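Local coordinates for protein SnoK (Streptomyces nogalater, PDB 5EPA) that catalyses carbocyclic ring formation in nogalamycin biosynthesis, as a non-heme iron enzyme that depends on 2-oxoglutarate, at residues R106-P111 / L144-T149; L112-S117 / V238-A243; K122-T127 / D230-A235; T127-V132 / A224-S229; E180-F185 / P249-G254. One frame throughout, in Å; residues are numbered along the deposited sequence.

Contact 1 of 5, residues R106-P111 / L144-T149; sequences RLAGAP and LSATLT
Ala-108 and Ala-146 meet where the C-terminal end of helix 98-108 packs against the large sheet of the double-stranded beta-helix (jelly-roll) fold of the cupin clan. The interaction is apolar and small, burying 175 Å² over both sides. Within 144-149 the first residue to engage is Ala-146, in the loop leading into strand 148-153. Its CB lies 4.1 Å from CB of Ala-108 and 4.3 Å from CB of Ala-110, so one methyl group spans the last helical residue and the second residue beyond it. The same CB sits 3.8 Å from Ala-108 O, while CB of Ala-108 lies 3.9 Å from Ala-146 O; each methyl thus rests beside the other residue's carbonyl oxygen. With one carbon in each side chain, the two CA atoms can come within 5.4 Å. Gly-109, with a positive phi of 72°, takes the chain out of the helix, and beyond it CB of Ala-110 points back toward the loop. That loop is also fixed by the adjoining strand 233-242, whose Asp-242 carboxylate is hydrogen-bonded to Ser-145 N, Ala-146 N and Thr-147 OG1.

Leu-148 follows as the first residue of the strand. Tyr-33 of helix 27-36 touches it as well, adding a second helix to the apolar layer. A chi1 of 80° sets Leu-148 CG between the backbone N and the carbonyl carbon, and from there its two methyls branch to successive helical residues: CD1 is 4.2 Å from Leu-107 CB, and CD2 is 4.1 Å from Ala-108 CB.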
# COMPACT_ATOMS: atom_id res chain seq x y z
N ARG A 106 2.61 14.80 -5.69
CA ARG A 106 2.05 15.32 -6.94
C ARG A 106 0.76 14.59 -7.32
O ARG A 106 -0.19 15.19 -7.77
CB ARG A 106 3.08 15.26 -8.07
CG ARG A 106 4.13 16.35 -7.93
CD ARG A 106 4.94 16.65 -9.19
NE ARG A 106 4.09 16.84 -10.37
CZ ARG A 106 4.50 16.81 -11.64
NH1 ARG A 106 5.78 16.59 -11.94
NH2 ARG A 106 3.62 17.00 -12.62
N LEU A 107 0.74 13.29 -7.10
CA LEU A 107 -0.43 12.51 -7.42
C LEU A 107 -1.59 12.90 -6.51
O LEU A 107 -2.73 13.09 -6.99
CB LEU A 107 -0.11 11.02 -7.28
CG LEU A 107 0.88 10.44 -8.30
CD1 LEU A 107 1.14 8.98 -8.01
CD2 LEU A 107 0.39 10.55 -9.74
N ALA A 108 -1.31 13.06 -5.21
CA ALA A 108 -2.35 13.34 -4.23
C ALA A 108 -2.92 14.71 -4.36
O ALA A 108 -4.09 14.93 -4.11
CB ALA A 108 -1.80 13.18 -2.83
N GLY A 109 -2.09 15.65 -4.72
CA GLY A 109 -2.51 17.06 -4.87
C GLY A 109 -2.79 17.74 -3.55
O GLY A 109 -3.38 18.81 -3.52
N ALA A 110 -2.29 17.17 -2.46
CA ALA A 110 -2.51 17.73 -1.12
C ALA A 110 -1.39 17.29 -0.17
O ALA A 110 -0.72 16.31 -0.44
CB ALA A 110 -3.86 17.28 -0.58
N PRO A 111 -1.19 18.02 0.95
CA PRO A 111 -0.10 17.67 1.85
C PRO A 111 -0.28 16.29 2.48
O PRO A 111 -1.40 15.90 2.80
CB PRO A 111 -0.12 18.78 2.92
CG PRO A 111 -0.92 19.89 2.31
CD PRO A 111 -1.94 19.18 1.44
N LEU A 144 -10.27 11.06 5.78
CA LEU A 144 -9.50 10.70 4.57
C LEU A 144 -10.06 11.27 3.32
O LEU A 144 -11.27 11.22 3.06
CB LEU A 144 -9.11 9.22 4.34
CG LEU A 144 -8.62 8.58 5.63
CD1 LEU A 144 -8.18 7.16 5.37
CD2 LEU A 144 -7.48 9.40 6.23
N SER A 145 -9.12 11.75 2.52
CA SER A 145 -9.45 12.39 1.30
C SER A 145 -8.47 11.97 0.20
O SER A 145 -8.87 11.33 -0.76
CB SER A 145 -9.44 13.89 1.54
OG SER A 145 -9.75 14.59 0.37
N ALA A 146 -7.20 12.31 0.36
CA ALA A 146 -6.22 12.07 -0.67
C ALA A 146 -5.25 10.98 -0.29
O ALA A 146 -4.27 10.76 -0.98
CB ALA A 146 -5.47 13.35 -0.97
N THR A 147 -5.49 10.32 0.83
CA THR A 147 -4.63 9.24 1.27
C THR A 147 -4.42 8.21 0.15
O THR A 147 -5.38 7.76 -0.50
CB THR A 147 -5.19 8.57 2.53
OG1 THR A 147 -5.15 9.49 3.61
CG2 THR A 147 -4.39 7.35 2.94
N LEU A 148 -3.16 7.80 -0.01
CA LEU A 148 -2.77 6.82 -1.02
C LEU A 148 -1.57 5.99 -0.58
O LEU A 148 -0.87 6.32 0.38
CB LEU A 148 -2.43 7.52 -2.33
CG LEU A 148 -1.08 8.18 -2.50
CD1 LEU A 148 -0.93 8.68 -3.92
CD2 LEU A 148 -0.96 9.35 -1.59
N THR A 149 -1.36 4.88 -1.30
CA THR A 149 -0.32 3.91 -0.98
C THR A 149 0.64 3.78 -2.14
O THR A 149 0.21 3.74 -3.30
CB THR A 149 -0.91 2.53 -0.71
OG1 THR A 149 -1.74 2.53 0.46
CG2 THR A 149 0.19 1.48 -0.54

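Contact 2 of 5, residues L112-S117 / V238-A243; sequences LRVYSS and VVYMDA
This is an antiparallel strand pairing inside the seven-stranded sheet of the jelly-roll core, between strands 112-122 and 233-242, and it carries a classic beta bulge: Tyr-115 and Ser-116 both face Val-239. The backbone bonds give the evidence. Arg-113 and Met-241 form a hydrogen-bonded pair, with Arg-113 N to Met-241 O and Met-241 N to Arg-113 O; at the bulge, Tyr-115 N donates to Val-239 O at 2.9 Å and Val-239 N donates to Ser-116 O. The extra residue turns Tyr-115 CB toward the partner strand, where it lies 3.6 Å from Met-241 SD. The sulfur is 5.1 Å from the centroid of the Tyr-115 ring in an oblique Met-aromatic contact. On the face holding Val-114 and Tyr-240, these two side chains run side by side, with Val-114 CG2 3.9 Å from Tyr-240 CE1; Tyr-240 OH is hydrogen-bonded to Val-95 O.

At the strand end, Arg-113 reaches past the last pair with its chain extended from CG to NE (chi2 173°, chi3 -176°). NE meets Ala-243 O at 2.9 Å, with the oxygen close to the guanidinium plane. A water accepts from NH2 and donates to the same oxygen, while NH1 binds Phe-270 O. An alanine here would probably leave Ala-243 O and Phe-270 O without these N-H donors and unseat the water. Nearer the backbone, Arg-113 CB lies 3.9 Å from Met-241 CE.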
# COMPACT_ATOMS: atom_id res chain seq x y z
N LEU A 112 0.83 15.58 2.64
CA LEU A 112 0.83 14.24 3.15
C LEU A 112 1.77 14.04 4.31
O LEU A 112 2.72 14.80 4.50
CB LEU A 112 1.26 13.28 2.07
CG LEU A 112 0.44 13.24 0.78
CD1 LEU A 112 1.19 12.44 -0.26
CD2 LEU A 112 -0.95 12.65 1.00
N ARG A 113 1.48 12.99 5.08
CA ARG A 113 2.40 12.47 6.08
C ARG A 113 2.56 10.98 5.84
O ARG A 113 1.67 10.34 5.33
CB ARG A 113 1.86 12.64 7.50
CG ARG A 113 1.89 14.04 8.09
CD ARG A 113 1.16 14.07 9.41
NE ARG A 113 1.12 15.43 9.93
CZ ARG A 113 2.13 16.03 10.56
NH1 ARG A 113 3.31 15.41 10.73
NH2 ARG A 113 1.98 17.28 11.00
N VAL A 114 3.68 10.43 6.31
CA VAL A 114 3.81 8.96 6.37
C VAL A 114 2.98 8.40 7.54
O VAL A 114 3.17 8.81 8.68
CB VAL A 114 5.26 8.54 6.56
CG1 VAL A 114 5.37 7.03 6.60
CG2 VAL A 114 6.12 9.07 5.43
N TYR A 115 2.03 7.53 7.22
CA TYR A 115 1.22 6.85 8.22
C TYR A 115 1.95 5.63 8.72
O TYR A 115 2.04 5.40 9.92
CB TYR A 115 -0.18 6.42 7.71
CG TYR A 115 -0.82 5.42 8.65
CD1 TYR A 115 -1.17 5.77 9.92
CD2 TYR A 115 -0.98 4.10 8.30
CE1 TYR A 115 -1.70 4.86 10.82
CE2 TYR A 115 -1.53 3.18 9.19
CZ TYR A 115 -1.87 3.58 10.47
OH TYR A 115 -2.38 2.66 11.38
N SER A 116 2.43 4.82 7.80
CA SER A 116 3.06 3.55 8.14
C SER A 116 3.67 2.97 6.89
O SER A 116 3.51 3.50 5.77
CB SER A 116 2.04 2.55 8.69
OG SER A 116 2.68 1.44 9.27
N SER A 117 4.39 1.86 7.07
CA SER A 117 4.78 1.04 5.95
C SER A 117 4.77 -0.41 6.35
O SER A 117 4.83 -0.74 7.55
CB SER A 117 6.16 1.47 5.42
OG SER A 117 7.24 0.93 6.16
N VAL A 238 3.90 1.65 1.31
CA VAL A 238 3.97 2.84 2.15
C VAL A 238 2.63 3.60 2.11
O VAL A 238 2.21 4.00 1.03
CB VAL A 238 5.08 3.80 1.68
CG1 VAL A 238 5.20 4.98 2.62
CG2 VAL A 238 6.38 3.08 1.62
N VAL A 239 2.01 3.85 3.27
CA VAL A 239 0.74 4.59 3.28
C VAL A 239 1.04 6.03 3.60
O VAL A 239 1.60 6.33 4.66
CB VAL A 239 -0.23 4.02 4.30
CG1 VAL A 239 -1.47 4.85 4.35
CG2 VAL A 239 -0.57 2.58 3.97
N TYR A 240 0.74 6.90 2.65
CA TYR A 240 0.87 8.35 2.82
C TYR A 240 -0.53 8.91 3.10
O TYR A 240 -1.41 8.85 2.23
CB TYR A 240 1.45 8.99 1.57
CG TYR A 240 2.88 8.59 1.23
CD1 TYR A 240 3.95 9.13 1.93
CD2 TYR A 240 3.14 7.73 0.23
CE1 TYR A 240 5.23 8.77 1.64
CE2 TYR A 240 4.44 7.35 -0.10
CZ TYR A 240 5.49 7.87 0.61
OH TYR A 240 6.80 7.53 0.30
N MET A 241 -0.74 9.40 4.32
CA MET A 241 -2.03 9.86 4.72
C MET A 241 -2.14 11.36 4.57
O MET A 241 -1.14 12.07 4.50
CB MET A 241 -2.31 9.45 6.16
CG MET A 241 -1.40 10.11 7.21
SD MET A 241 -1.71 9.49 8.86
CE MET A 241 -0.30 10.23 9.70
N ASP A 242 -3.36 11.84 4.53
CA ASP A 242 -3.62 13.26 4.60
C ASP A 242 -2.89 13.85 5.82
O ASP A 242 -2.89 13.26 6.91
CB ASP A 242 -5.12 13.49 4.74
CG ASP A 242 -5.92 12.95 3.53
OD1 ASP A 242 -6.09 13.72 2.55
OD2 ASP A 242 -6.41 11.79 3.53
N ALA A 243 -2.27 15.01 5.64
CA ALA A 243 -1.41 15.59 6.68
C ALA A 243 -2.13 16.00 7.97
O ALA A 243 -1.49 16.25 8.99
CB ALA A 243 -0.64 16.76 6.12
O HOH W 1 -0.07 18.69 9.79

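Contact 3 of 5, residues K122-T127 / D230-A235; sequences KEPKRT and DSVRMA. With AKG (2-oxoglutaric acid), chain H.
The 2-oxoglutarate pocket of the jelly-roll is lined here by Arg-233 and Lys-122, an antiparallel hydrogen-bonded pair whose side chains run alongside each other on one face of the sheet. Their backbones exchange two bonds, Lys-122 N to Arg-233 O and Arg-233 N to Lys-122 O. The arginine chain bends at chi3 (92°), which places NE, and the guanidinium presents its edge to the distal carboxylate of 2-oxoglutarate. NH2 meets O3 of the ligand at 2.6 Å and NH1 meets O4 at 3.1 Å, a two-pronged grip; the added bond from NH2 to O4 is weak. NH1 also binds Gly-162 O and NH2 binds Leu-120 O, limiting the rotation of the group. Lys-122 covers one guanidinium face with its methylenes: CG stands 3.9 Å above the plane, over its centre, and CE is 3.4 Å from Arg-233 NH1. A bend at chi4 (-87°) places NZ 4.8 Å from that NH1, and NZ is hydrogen-bonded to Gln-77 O.

Farther out, Glu-123 to Arg-126 make a type II beta turn. Its Pro-124 packs on the backbone of Asp-230 and Ser-231, with Pro-124 CD 4.1 Å from Val-232 CG2. On the exposed side a salt bridge joins Lys-125 NZ to Asp-230 OD1 at 3.0 Å. At the ligand, then, the chemistry is a two-bond arginine-carboxylate interaction with a lysine ammonium nearby, and the two positive groups probably offset the negative charge of the distal carboxylate.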
# COMPACT_ATOMS: atom_id res chain seq x y z
N LYS A 122 5.41 -12.53 -0.43
CA LYS A 122 4.66 -13.74 -0.80
C LYS A 122 5.63 -14.86 -1.18
O LYS A 122 6.34 -14.73 -2.15
CB LYS A 122 3.68 -13.51 -1.97
CG LYS A 122 2.37 -12.80 -1.60
CD LYS A 122 1.41 -12.78 -2.80
CE LYS A 122 0.12 -11.98 -2.56
NZ LYS A 122 -0.93 -12.79 -1.91
N GLU A 123 5.61 -15.95 -0.43
CA GLU A 123 6.45 -17.08 -0.72
C GLU A 123 5.84 -17.88 -1.85
O GLU A 123 4.61 -17.99 -1.94
CB GLU A 123 6.60 -17.97 0.50
CG GLU A 123 7.34 -17.35 1.68
CD GLU A 123 8.87 -17.20 1.48
OE1 GLU A 123 9.47 -17.95 0.64
OE2 GLU A 123 9.47 -16.31 2.19
N PRO A 124 6.69 -18.46 -2.72
CA PRO A 124 6.21 -19.22 -3.87
C PRO A 124 5.54 -20.52 -3.48
O PRO A 124 6.03 -21.22 -2.60
CB PRO A 124 7.49 -19.51 -4.65
CG PRO A 124 8.61 -19.45 -3.62
CD PRO A 124 8.16 -18.44 -2.62
N LYS A 125 4.37 -20.77 -4.06
CA LYS A 125 3.61 -22.01 -3.85
C LYS A 125 3.06 -22.21 -2.43
O LYS A 125 2.50 -23.26 -2.14
CB LYS A 125 4.46 -23.22 -4.24
CG LYS A 125 5.10 -23.07 -5.61
CD LYS A 125 5.17 -24.39 -6.38
CE LYS A 125 5.25 -24.13 -7.89
NZ LYS A 125 6.50 -23.39 -8.23
N ARG A 126 3.17 -21.21 -1.57
CA ARG A 126 2.64 -21.29 -0.21
C ARG A 126 1.73 -20.14 0.15
O ARG A 126 1.43 -19.93 1.32
CB ARG A 126 3.78 -21.31 0.81
CG ARG A 126 4.46 -22.65 0.94
CD ARG A 126 5.84 -22.56 0.33
NE ARG A 126 6.76 -21.89 1.24
CZ ARG A 126 8.03 -21.61 0.95
NH1 ARG A 126 8.79 -21.00 1.85
NH2 ARG A 126 8.53 -21.97 -0.25
N THR A 127 1.28 -19.40 -0.85
CA THR A 127 0.43 -18.27 -0.63
C THR A 127 -0.90 -18.34 -1.36
O THR A 127 -1.02 -18.82 -2.49
CB THR A 127 1.11 -16.96 -1.07
OG1 THR A 127 1.75 -17.17 -2.34
CG2 THR A 127 2.13 -16.53 -0.03
N ASP A 230 8.44 -19.59 -8.91
CA ASP A 230 9.47 -20.30 -8.19
C ASP A 230 10.27 -19.37 -7.27
O ASP A 230 11.24 -19.79 -6.64
CB ASP A 230 10.39 -21.00 -9.18
CG ASP A 230 9.72 -22.23 -9.82
OD1 ASP A 230 9.35 -23.16 -9.07
OD2 ASP A 230 9.59 -22.29 -11.07
N SER A 231 9.88 -18.10 -7.22
CA SER A 231 10.67 -17.08 -6.50
C SER A 231 9.82 -16.25 -5.57
O SER A 231 8.67 -15.92 -5.88
CB SER A 231 11.31 -16.13 -7.51
OG SER A 231 12.23 -16.84 -8.26
N VAL A 232 10.44 -15.85 -4.47
CA VAL A 232 9.82 -15.00 -3.51
C VAL A 232 9.40 -13.68 -4.17
O VAL A 232 10.12 -13.12 -4.98
CB VAL A 232 10.81 -14.68 -2.34
CG1 VAL A 232 10.16 -13.68 -1.40
CG2 VAL A 232 11.15 -15.91 -1.53
N ARG A 233 8.27 -13.15 -3.76
CA ARG A 233 7.90 -11.76 -4.11
C ARG A 233 8.06 -10.86 -2.91
O ARG A 233 7.53 -11.16 -1.84
CB ARG A 233 6.42 -11.66 -4.50
CG ARG A 233 6.04 -10.27 -4.91
CD ARG A 233 4.56 -10.01 -4.72
NE ARG A 233 4.32 -9.46 -3.41
CZ ARG A 233 3.13 -9.14 -2.91
NH1 ARG A 233 1.97 -9.30 -3.57
NH2 ARG A 233 3.11 -8.65 -1.68
N MET A 234 8.72 -9.73 -3.07
CA MET A 234 8.76 -8.75 -1.98
C MET A 234 8.39 -7.39 -2.50
O MET A 234 9.04 -6.86 -3.39
CB MET A 234 10.14 -8.66 -1.30
CG MET A 234 10.13 -7.63 -0.17
SD MET A 234 11.70 -7.24 0.67
CE MET A 234 12.12 -8.84 1.35
N ALA A 235 7.37 -6.81 -1.88
CA ALA A 235 7.11 -5.39 -2.05
C ALA A 235 7.20 -4.67 -0.70
O ALA A 235 7.21 -5.30 0.36
CB ALA A 235 5.74 -5.17 -2.67
C1 AKG H . -1.73 -2.72 -0.31
O1 AKG H . -0.58 -2.29 -0.56
O2 AKG H . -2.71 -2.03 0.09
C2 AKG H . -2.02 -4.15 -0.43
O5 AKG H . -3.17 -4.45 -0.16
C3 AKG H . -0.95 -5.13 -0.85
C4 AKG H . -1.30 -6.61 -0.74
C5 AKG H . -0.14 -7.48 -1.27
O3 AKG H . 1.05 -7.04 -1.31
O4 AKG H . -0.37 -8.63 -1.66

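Contact 4 of 5, residues T127-V132 / A224-S229; sequences TLPTLV and AEANTS. With AKG (2-oxoglutaric acid), chain H.
Thr-127 OG1, a side-chain hydroxyl, accepts the N-H of Asn-227 at 3.1 Å (N-H...O angle 155°), where a backbone carbonyl would be the usual partner in an antiparallel pairing; it donates in turn to Glu-123 O. A chi1 of 44° puts that oxygen between the backbone N and the carbonyl carbon. The carbonyls of Thr-127 and Asn-227 are joined instead by a water, which donates to Thr-127 O at 2.7 Å and to Asn-227 O at 2.6 Å. Between them, Ala-226 CB packs 3.3 Å from Thr-127 O and 4.1 Å from Pro-129 CD.

Regular pairing begins at Thr-130 and Ala-224, where strands 130-133 and 222-224 of the smaller jelly-roll sheet adjoin. Thr-130 N donates to Ala-224 O, and Ala-224 N returns a bond to Thr-130 O; Pro-129 CB rests 3.3 Å from Ala-224 O. Farther along 224-229, Asn-227 OD1 accepts Ser-229 N, closing an Asx turn, and also accepts Ser-229 OG, while its ND2 is hydrogen-bonded to Lys-122 O and Ser-231 O. The asparagine amide is therefore gripped at both ends.

The pair's side chains face the 2-oxoglutarate pocket. Thr-130 OG1, anti to the carbonyl carbon (chi1 -56°), donates to O4 of the ligand at 2.8 Å, and Ala-224 CB lies 3.4 Å from the same oxygen. Because the hydroxyl proton goes to the ligand, Lys-122 NZ, which also binds OG1, must act as the donor; that chain of bonds would probably polarise the hydroxyl and strengthen its hold on O4.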
# COMPACT_ATOMS: atom_id res chain seq x y z
N THR A 127 1.28 -19.40 -0.85
CA THR A 127 0.43 -18.27 -0.63
C THR A 127 -0.90 -18.34 -1.36
O THR A 127 -1.02 -18.82 -2.49
CB THR A 127 1.11 -16.96 -1.07
OG1 THR A 127 1.75 -17.17 -2.34
CG2 THR A 127 2.13 -16.53 -0.03
N LEU A 128 -1.89 -17.80 -0.68
CA LEU A 128 -3.18 -17.51 -1.28
C LEU A 128 -3.17 -16.16 -1.98
O LEU A 128 -2.27 -15.33 -1.74
CB LEU A 128 -4.26 -17.49 -0.18
CG LEU A 128 -4.57 -18.84 0.49
CD1 LEU A 128 -5.52 -18.60 1.66
CD2 LEU A 128 -5.18 -19.83 -0.48
N PRO A 129 -4.17 -15.90 -2.82
CA PRO A 129 -4.35 -14.54 -3.28
C PRO A 129 -4.61 -13.62 -2.11
O PRO A 129 -5.15 -14.05 -1.10
CB PRO A 129 -5.65 -14.62 -4.15
CG PRO A 129 -5.80 -16.05 -4.50
CD PRO A 129 -5.22 -16.81 -3.34
N THR A 130 -4.24 -12.36 -2.25
CA THR A 130 -4.61 -11.34 -1.28
C THR A 130 -6.06 -10.91 -1.59
O THR A 130 -6.35 -10.37 -2.65
CB THR A 130 -3.71 -10.12 -1.35
OG1 THR A 130 -2.35 -10.51 -1.18
CG2 THR A 130 -4.08 -9.15 -0.25
N LEU A 131 -6.94 -11.15 -0.64
CA LEU A 131 -8.34 -10.90 -0.81
C LEU A 131 -8.61 -9.43 -1.14
O LEU A 131 -8.06 -8.51 -0.54
CB LEU A 131 -9.10 -11.35 0.45
CG LEU A 131 -10.65 -11.27 0.42
CD1 LEU A 131 -11.29 -12.25 -0.54
CD2 LEU A 131 -11.19 -11.50 1.83
N VAL A 132 -9.53 -9.25 -2.08
CA VAL A 132 -9.94 -7.92 -2.53
C VAL A 132 -10.40 -7.01 -1.36
O VAL A 132 -11.10 -7.45 -0.47
CB VAL A 132 -11.06 -8.02 -3.61
CG1 VAL A 132 -12.33 -8.65 -3.02
CG2 VAL A 132 -11.39 -6.67 -4.21
N ALA A 224 -4.48 -9.06 -4.88
CA ALA A 224 -3.27 -9.63 -5.47
C ALA A 224 -3.36 -11.11 -5.74
O ALA A 224 -4.05 -11.82 -5.04
CB ALA A 224 -2.06 -9.35 -4.58
N GLU A 225 -2.62 -11.57 -6.73
CA GLU A 225 -2.52 -12.99 -7.07
C GLU A 225 -1.80 -13.77 -6.02
O GLU A 225 -1.00 -13.23 -5.29
CB GLU A 225 -1.67 -13.20 -8.33
CG GLU A 225 -2.15 -12.50 -9.57
CD GLU A 225 -3.57 -12.88 -9.89
OE1 GLU A 225 -3.79 -14.06 -10.21
OE2 GLU A 225 -4.46 -11.99 -9.79
N ALA A 226 -2.08 -15.05 -5.98
CA ALA A 226 -1.18 -16.00 -5.31
C ALA A 226 0.18 -15.98 -6.01
O ALA A 226 0.28 -15.68 -7.20
CB ALA A 226 -1.76 -17.40 -5.40
N ASN A 227 1.23 -16.32 -5.29
CA ASN A 227 2.53 -16.49 -5.91
C ASN A 227 2.68 -17.94 -6.22
O ASN A 227 2.85 -18.75 -5.31
CB ASN A 227 3.67 -16.01 -4.99
CG ASN A 227 5.05 -16.20 -5.62
OD1 ASN A 227 5.19 -16.72 -6.73
ND2 ASN A 227 6.08 -15.74 -4.91
N THR A 228 2.58 -18.27 -7.52
CA THR A 228 2.75 -19.65 -8.02
C THR A 228 4.01 -19.78 -8.84
O THR A 228 4.26 -20.81 -9.43
CB THR A 228 1.58 -20.09 -8.92
OG1 THR A 228 1.43 -19.12 -9.97
CG2 THR A 228 0.29 -20.14 -8.13
N SER A 229 4.86 -18.75 -8.79
CA SER A 229 6.18 -18.82 -9.41
C SER A 229 7.15 -19.67 -8.57
O SER A 229 6.76 -20.38 -7.65
CB SER A 229 6.74 -17.41 -9.60
OG SER A 229 7.30 -16.91 -8.38
C1 AKG H . -1.73 -2.72 -0.31
O1 AKG H . -0.58 -2.29 -0.56
O2 AKG H . -2.71 -2.03 0.09
C2 AKG H . -2.02 -4.15 -0.43
O5 AKG H . -3.17 -4.45 -0.16
C3 AKG H . -0.95 -5.13 -0.85
C4 AKG H . -1.30 -6.61 -0.74
C5 AKG H . -0.14 -7.48 -1.27
O3 AKG H . 1.05 -7.04 -1.31
O4 AKG H . -0.37 -8.63 -1.66
O HOH W 2 0.99 -19.96 -3.88

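Contact 5 of 5, residues E180-F185 / P249-G254; sequences EHMTSF and PGVQDG
Val-251 forms the tight half of this loop-to-loop contact, filling a place between Met-182, Ser-184 and Phe-185 beside the jelly-roll core. Its CG1 sits over the centre of the Phe-185 ring in a CH-pi contact, 3.7 Å from the centroid and 4° off the normal. The same methyl is 3.5 Å from Ser-184 CA, and CG2 meets Met-182 CE at 3.8 Å. Val-251 N donates to Met-182 O, a long bond of 3.3 Å.

The looser, solvent side is made by Gln-252, Thr-183 and Pro-249, all exposed; Gln-252 NE2 only approaches the edge of the Phe-185 ring, 3.9 Å from CZ, with amide and ring planes at about a right angle. A separate, well-directed polar link comes from buried His-181. With CG anti to the backbone N (chi1 -169°), its NE2 donates to Pro-249 O at 2.9 Å, nearly straight at 172°. The oxygen lies in the imidazole plane, but the donor stands above the carbonyl plane. A leucine in place of His-181 would probably leave Pro-249 O without this donor and let the start of the 249-254 loop shift. The type II turn from Gly-250 to Asp-253 has its own clasp, Gly-250 N to Asp-253 OD2 at 3.1 Å. The two loops are thus held by division of labour: one imidazole N-H and one long amide bond set their alignment, and dispersion around Val-251 supplies the close packing.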
# COMPACT_ATOMS: atom_id res chain seq x y z
N GLU A 180 -16.14 1.89 4.02
CA GLU A 180 -15.47 2.95 4.86
C GLU A 180 -14.62 2.60 6.07
O GLU A 180 -13.53 3.16 6.20
CB GLU A 180 -16.44 4.00 5.45
CG GLU A 180 -17.15 4.86 4.39
CD GLU A 180 -17.43 6.29 4.85
OE1 GLU A 180 -17.08 6.67 6.01
OE2 GLU A 180 -17.98 7.05 4.03
N HIS A 181 -15.17 1.84 7.02
CA HIS A 181 -14.48 1.64 8.25
C HIS A 181 -14.93 0.44 9.01
O HIS A 181 -16.12 0.29 9.23
CB HIS A 181 -14.59 2.85 9.16
CG HIS A 181 -13.65 2.78 10.34
ND1 HIS A 181 -12.28 2.91 10.21
CD2 HIS A 181 -13.89 2.61 11.67
CE1 HIS A 181 -11.71 2.83 11.40
NE2 HIS A 181 -12.67 2.65 12.30
N MET A 182 -13.97 -0.40 9.42
CA MET A 182 -14.26 -1.49 10.35
C MET A 182 -13.80 -1.17 11.76
O MET A 182 -12.61 -0.97 11.99
CB MET A 182 -13.60 -2.77 9.87
CG MET A 182 -14.31 -3.42 8.68
SD MET A 182 -13.75 -5.09 8.32
CE MET A 182 -11.98 -4.94 8.57
N THR A 183 -14.72 -1.12 12.70
CA THR A 183 -14.35 -0.97 14.08
C THR A 183 -13.86 -2.32 14.65
O THR A 183 -12.94 -2.36 15.46
CB THR A 183 -15.54 -0.46 14.88
OG1 THR A 183 -15.87 0.83 14.38
CG2 THR A 183 -15.21 -0.34 16.39
N SER A 184 -14.49 -3.41 14.22
CA SER A 184 -14.08 -4.77 14.56
C SER A 184 -14.32 -5.69 13.40
O SER A 184 -15.07 -5.34 12.48
CB SER A 184 -14.81 -5.28 15.79
OG SER A 184 -16.18 -5.40 15.60
N PHE A 185 -13.71 -6.88 13.42
CA PHE A 185 -13.75 -7.78 12.27
C PHE A 185 -15.13 -8.39 11.99
O PHE A 185 -15.40 -8.80 10.90
CB PHE A 185 -12.68 -8.87 12.35
CG PHE A 185 -11.30 -8.38 12.03
CD1 PHE A 185 -10.99 -8.00 10.74
CD2 PHE A 185 -10.29 -8.28 13.02
CE1 PHE A 185 -9.70 -7.53 10.43
CE2 PHE A 185 -9.02 -7.82 12.73
CZ PHE A 185 -8.72 -7.45 11.44
N PRO A 249 -10.66 4.69 16.25
CA PRO A 249 -10.45 3.33 16.70
C PRO A 249 -10.99 2.31 15.73
O PRO A 249 -12.04 2.52 15.10
CB PRO A 249 -11.25 3.25 17.98
CG PRO A 249 -11.21 4.62 18.51
CD PRO A 249 -11.28 5.50 17.29
N GLY A 250 -10.22 1.26 15.56
CA GLY A 250 -10.59 0.25 14.59
C GLY A 250 -9.68 -0.92 14.64
O GLY A 250 -8.79 -1.00 15.49
N VAL A 251 -9.91 -1.80 13.66
CA VAL A 251 -9.14 -2.99 13.55
C VAL A 251 -7.80 -2.31 13.18
O VAL A 251 -7.78 -1.15 12.71
CB VAL A 251 -9.64 -3.97 12.44
CG1 VAL A 251 -11.05 -4.48 12.75
CG2 VAL A 251 -9.59 -3.35 11.05
N GLN A 252 -6.69 -3.00 13.37
CA GLN A 252 -5.36 -2.50 13.06
C GLN A 252 -4.82 -1.28 13.82
O GLN A 252 -3.97 -0.56 13.27
CB GLN A 252 -5.11 -2.21 11.56
CG GLN A 252 -5.65 -3.21 10.56
CD GLN A 252 -5.02 -4.58 10.71
OE1 GLN A 252 -4.07 -4.76 11.46
NE2 GLN A 252 -5.58 -5.55 10.03
N ASP A 253 -5.27 -1.06 15.05
CA ASP A 253 -4.85 0.13 15.79
C ASP A 253 -4.04 -0.15 17.03
O ASP A 253 -3.76 0.76 17.83
CB ASP A 253 -6.07 1.01 16.12
CG ASP A 253 -6.92 0.46 17.23
OD1 ASP A 253 -6.69 -0.68 17.70
OD2 ASP A 253 -7.88 1.16 17.64
N GLY A 254 -3.59 -1.39 17.17
CA GLY A 254 -2.86 -1.83 18.38
C GLY A 254 -1.65 -0.99 18.74
O GLY A 254 -1.36 -0.73 19.92

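Contacts 1 and 2 touch, their centres 9 Å apart, and the Asp-242 carboxylate at the end of the strand in contact 2 ties them. At the far end of that same pair of strands lies contact 3, its centre about 26 Å from that of contact 2 and on the opposite side of the chain's centre. Contacts 3 and 4 share Thr-127, have centres about 9 Å apart, and both bind the distal carboxylate of 2-oxoglutarate. The iron(III) ion is held by His-133, Asp-135 and His-222, and the Thr-130 side chain of contact 4 is about 6 Å from it. Contact 5, centred about 17 Å from contact 2, meets it where Tyr-115 OH packs 4.1 Å from Gln-252 O.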